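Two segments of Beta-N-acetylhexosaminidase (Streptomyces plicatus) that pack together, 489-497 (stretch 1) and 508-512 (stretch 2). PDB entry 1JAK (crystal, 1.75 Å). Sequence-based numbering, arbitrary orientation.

Stretch 1, residues 489-497: LAAQAPYWE
Stretch 2, residues 508-512: QVPWT

The chain's last residue, T512, is tied back to a turn between two helical segments by the one hydrogen bond that joins the stretches: T512 N donates to A490 O at 3.1 Å, with a nearly straight N-H...O angle of 168°. That carbonyl does double duty, for it also accepts from A493 N at 3.3 Å, closing a type I turn from A490 to A493.

Stretch 1 enters as helix at L489 and A490 (phi/psi -73/-41 and -58/-35) and passes through A491 (-65/-18) and Q492 (-75/-22); A493 (-43/-57) to E497 are helical, and the helix runs on beyond E497. Q492 N bonds to L489 O at 3.0 Å, and farther on W496 N reaches Q492 O at 3.0 Å and E497 N reaches A493 O at 3.0 Å. Stretch 2 has no regular structure: V509 (-111/129), P510 (-82/64) and W511 (-40/132) run extended apart from a kink at P510, where W511 N makes a weak bond to V509 O at 2.9 Å. In register, A490 CA lies 4.1 Å from W511 CA, and A491 CA lies 5.3 Å from T512 CA.

So close an approach suits alanine. A490 CB, pointing sideways, sits 3.1 Å from P510 O, 3.7 Å from V509 CG1 and 4.0 Å from P510 CG, so its small methyl fits among backbone and apolar side chains. V509 (chi1 t) points toward stretch 1, and its second methyl, CG2, meets L489 CD2 at 4.0 Å; L489 is t, p.

W511 points sideways at CB, but with chi1 m and chi2 108° its indole comes nearer to stretch 1. The broad ring gathers several neighbors: A490 CA is 3.7 Å from W511 CE3, A493 CB is 3.8 Å from the same CE3, L489 O is 3.5 Å from W511 CZ3, and L489 CG is 4.3 Å from W511 CH2. W496 (chi1 m, chi2 -27°) brings its CZ3 to 3.8 Å from W511 CZ3, an oblique apolar contact between two large indoles. The methyl of A493, pointing toward stretch 2, makes an apolar contact with this ring, while W511 NE1 finds a hydrogen-bonding partner just outside the stretches.

T512, chi1 m, points toward stretch 1, its OG1 3.7 Å from A491 CA. Its terminal carboxylate lies near A493 and P494, with T512 O 3.4 Å from A493 CB and 4.0 Å from P494 CD; these are packing contacts. Together the stretches bury 395 Å², summed over both sides, and a single hydrogen bond joins them.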

# COMPACT_ATOMS: atom_id res chain seq x y z
N LEU A 489 3.31 -8.43 16.98
CA LEU A 489 2.50 -7.23 16.76
C LEU A 489 2.44 -6.43 18.06
O LEU A 489 2.54 -5.20 18.05
CB LEU A 489 1.08 -7.60 16.30
CG LEU A 489 0.16 -6.43 15.94
CD1 LEU A 489 0.76 -5.65 14.77
CD2 LEU A 489 -1.22 -6.95 15.57
N ALA A 490 2.27 -7.12 19.17
CA ALA A 490 2.20 -6.47 20.48
C ALA A 490 3.46 -5.64 20.73
O ALA A 490 3.40 -4.57 21.34
CB ALA A 490 2.04 -7.51 21.58
N ALA A 491 4.59 -6.14 20.24
CA ALA A 491 5.88 -5.49 20.42
C ALA A 491 5.98 -4.13 19.73
O ALA A 491 6.86 -3.33 20.06
CB ALA A 491 6.99 -6.40 19.94
N GLN A 492 5.09 -3.87 18.78
CA GLN A 492 5.12 -2.60 18.05
C GLN A 492 4.60 -1.42 18.86
O GLN A 492 4.93 -0.28 18.56
CB GLN A 492 4.29 -2.71 16.76
CG GLN A 492 4.64 -3.89 15.86
CD GLN A 492 6.11 -3.93 15.47
OE1 GLN A 492 6.68 -2.93 15.03
NE2 GLN A 492 6.72 -5.09 15.61
N ALA A 493 3.79 -1.69 19.88
CA ALA A 493 3.20 -0.63 20.70
C ALA A 493 4.13 0.51 21.10
O ALA A 493 3.85 1.68 20.82
CB ALA A 493 2.56 -1.24 21.95
N PRO A 494 5.26 0.20 21.76
CA PRO A 494 6.17 1.28 22.15
C PRO A 494 6.75 2.07 20.98
O PRO A 494 7.06 3.26 21.12
CB PRO A 494 7.24 0.55 22.97
CG PRO A 494 7.25 -0.82 22.37
CD PRO A 494 5.78 -1.11 22.18
N TYR A 495 6.91 1.41 19.83
CA TYR A 495 7.44 2.09 18.65
C TYR A 495 6.40 3.08 18.12
O TYR A 495 6.73 4.23 17.81
CB TYR A 495 7.77 1.07 17.55
CG TYR A 495 8.92 0.16 17.88
CD1 TYR A 495 8.76 -0.92 18.75
CD2 TYR A 495 10.19 0.37 17.32
CE1 TYR A 495 9.83 -1.75 19.07
CE2 TYR A 495 11.26 -0.46 17.63
CZ TYR A 495 11.07 -1.52 18.51
OH TYR A 495 12.13 -2.34 18.83
N TRP A 496 5.15 2.65 18.04
CA TRP A 496 4.10 3.52 17.54
C TRP A 496 3.87 4.70 18.48
O TRP A 496 3.66 5.83 18.03
CB TRP A 496 2.81 2.72 17.32
CG TRP A 496 2.97 1.69 16.24
CD1 TRP A 496 3.85 1.74 15.18
CD2 TRP A 496 2.21 0.49 16.06
NE1 TRP A 496 3.68 0.65 14.37
CE2 TRP A 496 2.68 -0.13 14.89
CE3 TRP A 496 1.18 -0.11 16.79
CZ2 TRP A 496 2.15 -1.34 14.41
CZ3 TRP A 496 0.65 -1.32 16.32
CH2 TRP A 496 1.14 -1.91 15.14
N GLU A 497 3.92 4.44 19.78
CA GLU A 497 3.74 5.49 20.77
C GLU A 497 4.85 6.54 20.62
O GLU A 497 4.58 7.74 20.59
CB GLU A 497 3.78 4.90 22.18
CG GLU A 497 2.53 4.11 22.55
CD GLU A 497 2.69 3.34 23.85
OE1 GLU A 497 3.52 3.76 24.69
OE2 GLU A 497 1.98 2.34 24.03
N GLN A 508 -7.39 -8.36 21.52
CA GLN A 508 -6.87 -9.64 21.04
C GLN A 508 -5.35 -9.68 21.06
O GLN A 508 -4.75 -10.75 20.93
CB GLN A 508 -7.32 -9.92 19.60
CG GLN A 508 -8.82 -9.84 19.34
CD GLN A 508 -9.15 -10.23 17.91
OE1 GLN A 508 -8.42 -9.89 16.98
NE2 GLN A 508 -10.27 -10.94 17.73
N VAL A 509 -4.73 -8.52 21.22
CA VAL A 509 -3.28 -8.40 21.21
C VAL A 509 -2.72 -8.04 22.59
O VAL A 509 -3.18 -7.09 23.22
CB VAL A 509 -2.84 -7.32 20.20
CG1 VAL A 509 -1.33 -7.22 20.15
CG2 VAL A 509 -3.41 -7.64 18.82
N PRO A 510 -1.72 -8.81 23.07
CA PRO A 510 -1.10 -8.57 24.38
C PRO A 510 -0.04 -7.48 24.34
O PRO A 510 1.14 -7.74 24.58
CB PRO A 510 -0.51 -9.94 24.72
CG PRO A 510 -0.03 -10.40 23.38
CD PRO A 510 -1.17 -10.02 22.45
N TRP A 511 -0.48 -6.26 24.04
CA TRP A 511 0.39 -5.09 23.91
C TRP A 511 1.52 -4.95 24.93
O TRP A 511 1.32 -5.09 26.13
CB TRP A 511 -0.46 -3.82 23.93
CG TRP A 511 -1.51 -3.85 22.88
CD1 TRP A 511 -2.86 -4.01 23.06
CD2 TRP A 511 -1.31 -3.77 21.46
NE1 TRP A 511 -3.50 -4.04 21.85
CE2 TRP A 511 -2.57 -3.90 20.85
CE3 TRP A 511 -0.18 -3.61 20.65
CZ2 TRP A 511 -2.74 -3.87 19.46
CZ3 TRP A 511 -0.34 -3.58 19.27
CH2 TRP A 511 -1.62 -3.71 18.69
N THR A 512 2.72 -4.66 24.41
CA THR A 512 3.91 -4.49 25.24
C THR A 512 3.98 -3.04 25.71
O THR A 512 3.25 -2.20 25.14
CB THR A 512 5.20 -4.80 24.43
OG1 THR A 512 5.16 -6.16 23.97
CG2 THR A 512 6.44 -4.60 25.29
OXT THR A 512 4.76 -2.76 26.64